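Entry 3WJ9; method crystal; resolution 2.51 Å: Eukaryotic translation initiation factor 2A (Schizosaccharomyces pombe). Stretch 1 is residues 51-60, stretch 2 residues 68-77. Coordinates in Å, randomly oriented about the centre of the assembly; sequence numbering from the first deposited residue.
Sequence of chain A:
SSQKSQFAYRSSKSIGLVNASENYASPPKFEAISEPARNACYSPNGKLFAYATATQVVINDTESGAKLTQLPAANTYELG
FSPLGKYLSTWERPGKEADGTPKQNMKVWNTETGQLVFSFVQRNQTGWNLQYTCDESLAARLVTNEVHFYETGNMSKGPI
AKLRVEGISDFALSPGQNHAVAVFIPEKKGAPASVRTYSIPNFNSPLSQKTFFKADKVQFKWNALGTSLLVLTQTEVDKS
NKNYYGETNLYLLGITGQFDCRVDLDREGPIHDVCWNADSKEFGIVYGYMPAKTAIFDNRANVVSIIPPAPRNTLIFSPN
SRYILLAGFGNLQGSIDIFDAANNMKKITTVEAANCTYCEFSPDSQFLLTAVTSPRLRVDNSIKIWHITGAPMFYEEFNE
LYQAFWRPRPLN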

ATOM      1  N   TYR A  51     -16.053   4.904   3.517  1.00 35.98           N
ATOM      2  CA  TYR A  51     -16.510   3.525   3.592  1.00 40.91           C
ATOM      3  C   TYR A  51     -17.571   3.256   2.537  1.00 48.21           C
ATOM      4  O   TYR A  51     -18.367   4.132   2.200  1.00 42.94           O
ATOM      5  CB  TYR A  51     -17.040   3.198   4.988  1.00 43.96           C
ATOM      6  CG  TYR A  51     -18.260   3.986   5.400  1.00 40.81           C
ATOM      7  CD1 TYR A  51     -18.133   5.195   6.069  1.00 48.97           C
ATOM      8  CD2 TYR A  51     -19.538   3.516   5.133  1.00 45.24           C
ATOM      9  CE1 TYR A  51     -19.241   5.919   6.450  1.00 55.00           C
ATOM     10  CE2 TYR A  51     -20.652   4.233   5.511  1.00 40.41           C
ATOM     11  CZ  TYR A  51     -20.499   5.435   6.169  1.00 55.24           C
ATOM     12  OH  TYR A  51     -21.604   6.160   6.549  1.00 56.25           O
ATOM     13  N   ALA A  52     -17.572   2.036   2.018  1.00 55.49           N
ATOM     14  CA  ALA A  52     -18.470   1.680   0.936  1.00 49.31           C
ATOM     15  C   ALA A  52     -19.613   0.804   1.419  1.00 57.10           C
ATOM     16  O   ALA A  52     -19.409  -0.165   2.150  1.00 66.18           O
ATOM     17  CB  ALA A  52     -17.704   0.980  -0.171  1.00 49.18           C
ATOM     18  N   THR A  53     -20.822   1.175   1.017  1.00 66.07           N
ATOM     19  CA  THR A  53     -21.988   0.328   1.186  1.00 55.13           C
ATOM     20  C   THR A  53     -22.542   0.049  -0.204  1.00 67.88           C
ATOM     21  O   THR A  53     -22.040   0.592  -1.188  1.00 79.58           O
ATOM     22  CB  THR A  53     -23.058   0.979   2.079  1.00 51.82           C
ATOM     23  OG1 THR A  53     -23.684   2.061   1.379  1.00 46.73           O
ATOM     24  CG2 THR A  53     -22.445   1.487   3.376  1.00 45.37           C
ATOM     25  N   ALA A  54     -23.566  -0.792  -0.290  1.00 62.63           N
ATOM     26  CA  ALA A  54     -24.146  -1.146  -1.580  1.00 77.17           C
ATOM     27  C   ALA A  54     -24.694   0.074  -2.313  1.00 81.35           C
ATOM     28  O   ALA A  54     -24.481   0.237  -3.513  1.00 82.30           O
ATOM     29  CB  ALA A  54     -25.241  -2.182  -1.397  1.00 86.23           C
ATOM     30  N   THR A  55     -25.392   0.935  -1.581  1.00 76.37           N
ATOM     31  CA  THR A  55     -26.082   2.066  -2.186  1.00 68.00           C
ATOM     32  C   THR A  55     -25.155   3.242  -2.485  1.00 70.40           C
ATOM     33  O   THR A  55     -25.197   3.810  -3.577  1.00 72.55           O
ATOM     34  CB  THR A  55     -27.231   2.559  -1.278  1.00 72.10           C
ATOM     35  OG1 THR A  55     -28.078   1.456  -0.937  1.00 87.35           O
ATOM     36  CG2 THR A  55     -28.060   3.619  -1.979  1.00 75.60           C
ATOM     37  N   GLN A  56     -24.322   3.606  -1.513  1.00 71.88           N
ATOM     38  CA  GLN A  56     -23.576   4.863  -1.560  1.00 56.28           C
ATOM     39  C   GLN A  56     -22.140   4.760  -1.034  1.00 55.83           C
ATOM     40  O   GLN A  56     -21.677   3.684  -0.652  1.00 66.32           O
ATOM     41  CB  GLN A  56     -24.334   5.930  -0.762  1.00 59.55           C
ATOM     42  CG  GLN A  56     -25.745   6.204  -1.251  1.00 82.03           C
ATOM     43  CD  GLN A  56     -26.596   6.983  -0.265  1.00 89.25           C
ATOM     44  OE1 GLN A  56     -26.099   7.499   0.732  1.00 82.55           O
ATOM     45  NE2 GLN A  56     -27.898   7.048  -0.532  1.00 92.69           N
ATOM     46  N   VAL A  57     -21.437   5.891  -1.041  1.00 49.68           N
ATOM     47  CA  VAL A  57     -20.109   5.997  -0.439  1.00 45.20           C
ATOM     48  C   VAL A  57     -20.021   7.293   0.365  1.00 59.38           C
ATOM     49  O   VAL A  57     -20.298   8.372  -0.157  1.00 50.18           O
ATOM     50  CB  VAL A  57     -18.981   5.970  -1.493  1.00 45.02           C
ATOM     51  CG1 VAL A  57     -17.639   6.286  -0.846  1.00 42.51           C
ATOM     52  CG2 VAL A  57     -18.929   4.622  -2.191  1.00 55.57           C
ATOM     53  N   VAL A  58     -19.636   7.188   1.633  1.00 46.36           N
ATOM     54  CA  VAL A  58     -19.635   8.348   2.521  1.00 42.81           C
ATOM     55  C   VAL A  58     -18.232   8.752   2.965  1.00 49.79           C
ATOM     56  O   VAL A  58     -17.433   7.916   3.386  1.00 52.33           O
ATOM     57  CB  VAL A  58     -20.508   8.088   3.766  1.00 55.71           C
ATOM     58  CG1 VAL A  58     -20.157   9.048   4.890  1.00 58.24           C
ATOM     59  CG2 VAL A  58     -21.971   8.218   3.406  1.00 48.85           C
ATOM     60  N   ILE A  59     -17.943  10.046   2.858  1.00 49.58           N
ATOM     61  CA  ILE A  59     -16.668  10.597   3.292  1.00 37.23           C
ATOM     62  C   ILE A  59     -16.849  11.439   4.556  1.00 41.07           C
ATOM     63  O   ILE A  59     -17.607  12.411   4.563  1.00 49.62           O
ATOM     64  CB  ILE A  59     -16.028  11.459   2.191  1.00 49.71           C
ATOM     65  CG1 ILE A  59     -15.933  10.661   0.889  1.00 41.65           C
ATOM     66  CG2 ILE A  59     -14.662  11.953   2.631  1.00 55.28           C
ATOM     67  CD1 ILE A  59     -15.262  11.410  -0.243  1.00 39.31           C
ATOM     68  N   ASN A  60     -16.148  11.063   5.621  1.00 43.73           N
ATOM     69  CA  ASN A  60     -16.274  11.746   6.904  1.00 54.18           C
ATOM     70  C   ASN A  60     -15.026  12.538   7.287  1.00 44.74           C
ATOM     71  O   ASN A  60     -13.968  12.385   6.677  1.00 48.14           O
ATOM     72  CB  ASN A  60     -16.588  10.735   8.010  1.00 51.04           C
ATOM     73  CG  ASN A  60     -17.871   9.970   7.756  1.00 49.44           C
ATOM     74  OD1 ASN A  60     -17.865   8.923   7.109  1.00 56.54           O
ATOM     75  ND2 ASN A  60     -18.980  10.486   8.271  1.00 52.16           N
ATOM     76  N   LEU A  68     -19.216  14.429   5.207  1.00 52.58           N
ATOM     77  CA  LEU A  68     -18.843  15.564   4.374  1.00 51.66           C
ATOM     78  C   LEU A  68     -19.397  15.447   2.961  1.00 56.21           C
ATOM     79  O   LEU A  68     -20.017  16.380   2.449  1.00 66.30           O
ATOM     80  CB  LEU A  68     -17.318  15.703   4.317  1.00 47.90           C
ATOM     81  CG  LEU A  68     -16.589  16.084   5.605  1.00 59.82           C
ATOM     82  CD1 LEU A  68     -15.087  16.025   5.392  1.00 51.09           C
ATOM     83  CD2 LEU A  68     -17.011  17.469   6.064  1.00 55.31           C
ATOM     84  N   THR A  69     -19.177  14.294   2.339  1.00 53.26           N
ATOM     85  CA  THR A  69     -19.465  14.120   0.922  1.00 53.41           C
ATOM     86  C   THR A  69     -20.273  12.858   0.651  1.00 56.40           C
ATOM     87  O   THR A  69     -20.131  11.857   1.355  1.00 52.34           O
ATOM     88  CB  THR A  69     -18.159  14.066   0.105  1.00 54.75           C
ATOM     89  OG1 THR A  69     -17.346  15.199   0.433  1.00 39.17           O
ATOM     90  CG2 THR A  69     -18.441  14.062  -1.397  1.00 50.38           C
ATOM     91  N   GLN A  70     -21.123  12.914  -0.370  1.00 66.90           N
ATOM     92  CA  GLN A  70     -21.883  11.745  -0.784  1.00 64.44           C
ATOM     93  C   GLN A  70     -21.610  11.377  -2.241  1.00 58.43           C
ATOM     94  O   GLN A  70     -21.786  12.193  -3.144  1.00 67.10           O
ATOM     95  CB  GLN A  70     -23.377  11.979  -0.580  1.00 74.51           C
ATOM     96  CG  GLN A  70     -24.211  10.769  -0.917  1.00 69.70           C
ATOM     97  CD  GLN A  70     -23.717   9.538  -0.189  1.00 69.61           C
ATOM     98  OE1 GLN A  70     -23.978   9.359   0.999  1.00 86.30           O
ATOM     99  NE2 GLN A  70     -22.990   8.686  -0.898  1.00 68.93           N
ATOM    100  N   LEU A  71     -21.181  10.138  -2.461  1.00 51.98           N
ATOM    101  CA  LEU A  71     -20.937   9.633  -3.806  1.00 49.49           C
ATOM    102  C   LEU A  71     -21.917   8.524  -4.171  1.00 52.97           C
ATOM    103  O   LEU A  71     -22.019   7.522  -3.461  1.00 65.86           O
ATOM    104  CB  LEU A  71     -19.503   9.120  -3.931  1.00 45.93           C
ATOM    105  CG  LEU A  71     -18.418  10.018  -3.335  1.00 42.95           C
ATOM    106  CD1 LEU A  71     -17.045   9.399  -3.534  1.00 30.66           C
ATOM    107  CD2 LEU A  71     -18.482  11.407  -3.944  1.00 51.49           C
ATOM    108  N   PRO A  72     -22.638   8.695  -5.289  1.00 59.62           N
ATOM    109  CA  PRO A  72     -23.579   7.678  -5.768  1.00 51.58           C
ATOM    110  C   PRO A  72     -22.864   6.485  -6.395  1.00 50.53           C
ATOM    111  O   PRO A  72     -23.185   6.093  -7.515  1.00 64.45           O
ATOM    112  CB  PRO A  72     -24.407   8.432  -6.810  1.00 44.64           C
ATOM    113  CG  PRO A  72     -23.489   9.482  -7.320  1.00 52.66           C
ATOM    114  CD  PRO A  72     -22.621   9.887  -6.156  1.00 63.94           C
ATOM    115  N   ALA A  73     -21.904   5.920  -5.667  1.00 60.18           N
ATOM    116  CA  ALA A  73     -21.147   4.769  -6.139  1.00 73.09           C
ATOM    117  C   ALA A  73     -21.702   3.471  -5.565  1.00 63.62           C
ATOM    118  O   ALA A  73     -21.604   3.217  -4.364  1.00 68.76           O
ATOM    119  CB  ALA A  73     -19.679   4.922  -5.781  1.00 73.23           C
ATOM    120  N   ALA A  74     -22.283   2.652  -6.435  1.00 63.06           N
ATOM    121  CA  ALA A  74     -22.873   1.384  -6.024  1.00 68.00           C
ATOM    122  C   ALA A  74     -22.017   0.203  -6.465  1.00 63.63           C
ATOM    123  O   ALA A  74     -21.189   0.333  -7.366  1.00 78.76           O
ATOM    124  CB  ALA A  74     -24.278   1.253  -6.586  1.00 88.43           C
ATOM    125  N   ASN A  75     -22.222  -0.941  -5.816  1.00 66.55           N
ATOM    126  CA  ASN A  75     -21.542  -2.187  -6.170  1.00 70.60           C
ATOM    127  C   ASN A  75     -20.019  -2.082  -6.116  1.00 63.60           C
ATOM    128  O   ASN A  75     -19.318  -2.832  -6.793  1.00 67.36           O
ATOM    129  CB  ASN A  75     -21.969  -2.642  -7.568  1.00 75.14           C
ATOM    130  CG  ASN A  75     -23.472  -2.592  -7.766  1.00 78.14           C
ATOM    131  OD1 ASN A  75     -24.237  -3.070  -6.928  1.00 70.73           O
ATOM    132  ND2 ASN A  75     -23.903  -2.004  -8.876  1.00 59.05           N
ATOM    133  N   THR A  76     -19.512  -1.152  -5.314  1.00 59.24           N
ATOM    134  CA  THR A  76     -18.071  -0.934  -5.210  1.00 55.26           C
ATOM    135  C   THR A  76     -17.383  -2.097  -4.511  1.00 60.06           C
ATOM    136  O   THR A  76     -17.992  -2.799  -3.709  1.00 69.29           O
ATOM    137  CB  THR A  76     -17.739   0.363  -4.447  1.00 51.72           C
ATOM    138  OG1 THR A  76     -18.520   0.426  -3.248  1.00 63.33           O
ATOM    139  CG2 THR A  76     -18.048   1.577  -5.305  1.00 57.23           C
ATOM    140  N   TYR A  77     -16.110  -2.302  -4.827  1.00 54.80           N
ATOM    141  CA  TYR A  77     -15.314  -3.328  -4.168  1.00 63.67           C
ATOM    142  C   TYR A  77     -14.030  -2.728  -3.616  1.00 68.79           C
ATOM    143  O   TYR A  77     -13.494  -3.199  -2.614  1.00 85.81           O
ATOM    144  CB  TYR A  77     -14.974  -4.467  -5.132  1.00 48.45           C
ATOM    145  CG  TYR A  77     -16.116  -5.411  -5.437  1.00 63.65           C
ATOM    146  CD1 TYR A  77     -17.272  -4.962  -6.060  1.00 68.56           C
ATOM    147  CD2 TYR A  77     -16.032  -6.755  -5.105  1.00 57.05           C
ATOM    148  CE1 TYR A  77     -18.315  -5.823  -6.340  1.00 69.06           C
ATOM    149  CE2 TYR A  77     -17.070  -7.624  -5.381  1.00 77.32           C
ATOM    150  CZ  TYR A  77     -18.208  -7.152  -5.999  1.00 77.56           C
ATOM    151  OH  TYR A  77     -19.246  -8.013  -6.277  1.00 83.42           O
TER

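The two stretches are joined as neighbouring antiparallel strands of a β-sheet, stitched by backbone hydrogen bonds along residues 57-60 and 68-71 and sealed by apolar side chains on one face. Together they bury 675 Å². Val 57 and Leu 71 form a reciprocal pair: Val 57 N donates to Leu 71 O and Leu 71 N to Val 57 O, both at 3.0 Å. Ile 59 N reaches Thr 69 O at 3.2 Å, while Ile 59 O accepts Leu 68 N at 2.7 Å and, weakly, Thr 69 N at 3.3 Å.

Because side chains alternate along a strand, Val 57, Ile 59, Thr 69 and Leu 71 share one face. Val 57 packs CB against Leu 71 CB at 4.0 Å and CG2 against Ala 73 CB at 3.7 Å; in its m,t rotamer Ile 59 has CD1 4.2 Å from Leu 71 CD1. β-Branched Val and Ile suit the extended backbone, and their hydrocarbon suits this buried face. Thr 69 satisfies its hydroxyl elsewhere in the structure. Val 58 and Gln 70 occupy the other face, the partly exposed Gln 70 laying OE1 3.3 Å from Val 58 CG2.

Beyond the paired strands the contact thins: Asn 75 N makes a weak 3.4 Å hydrogen bond to Ala 54 O, and Ala 52 places CB 3.2 Å from Thr 76 OG1.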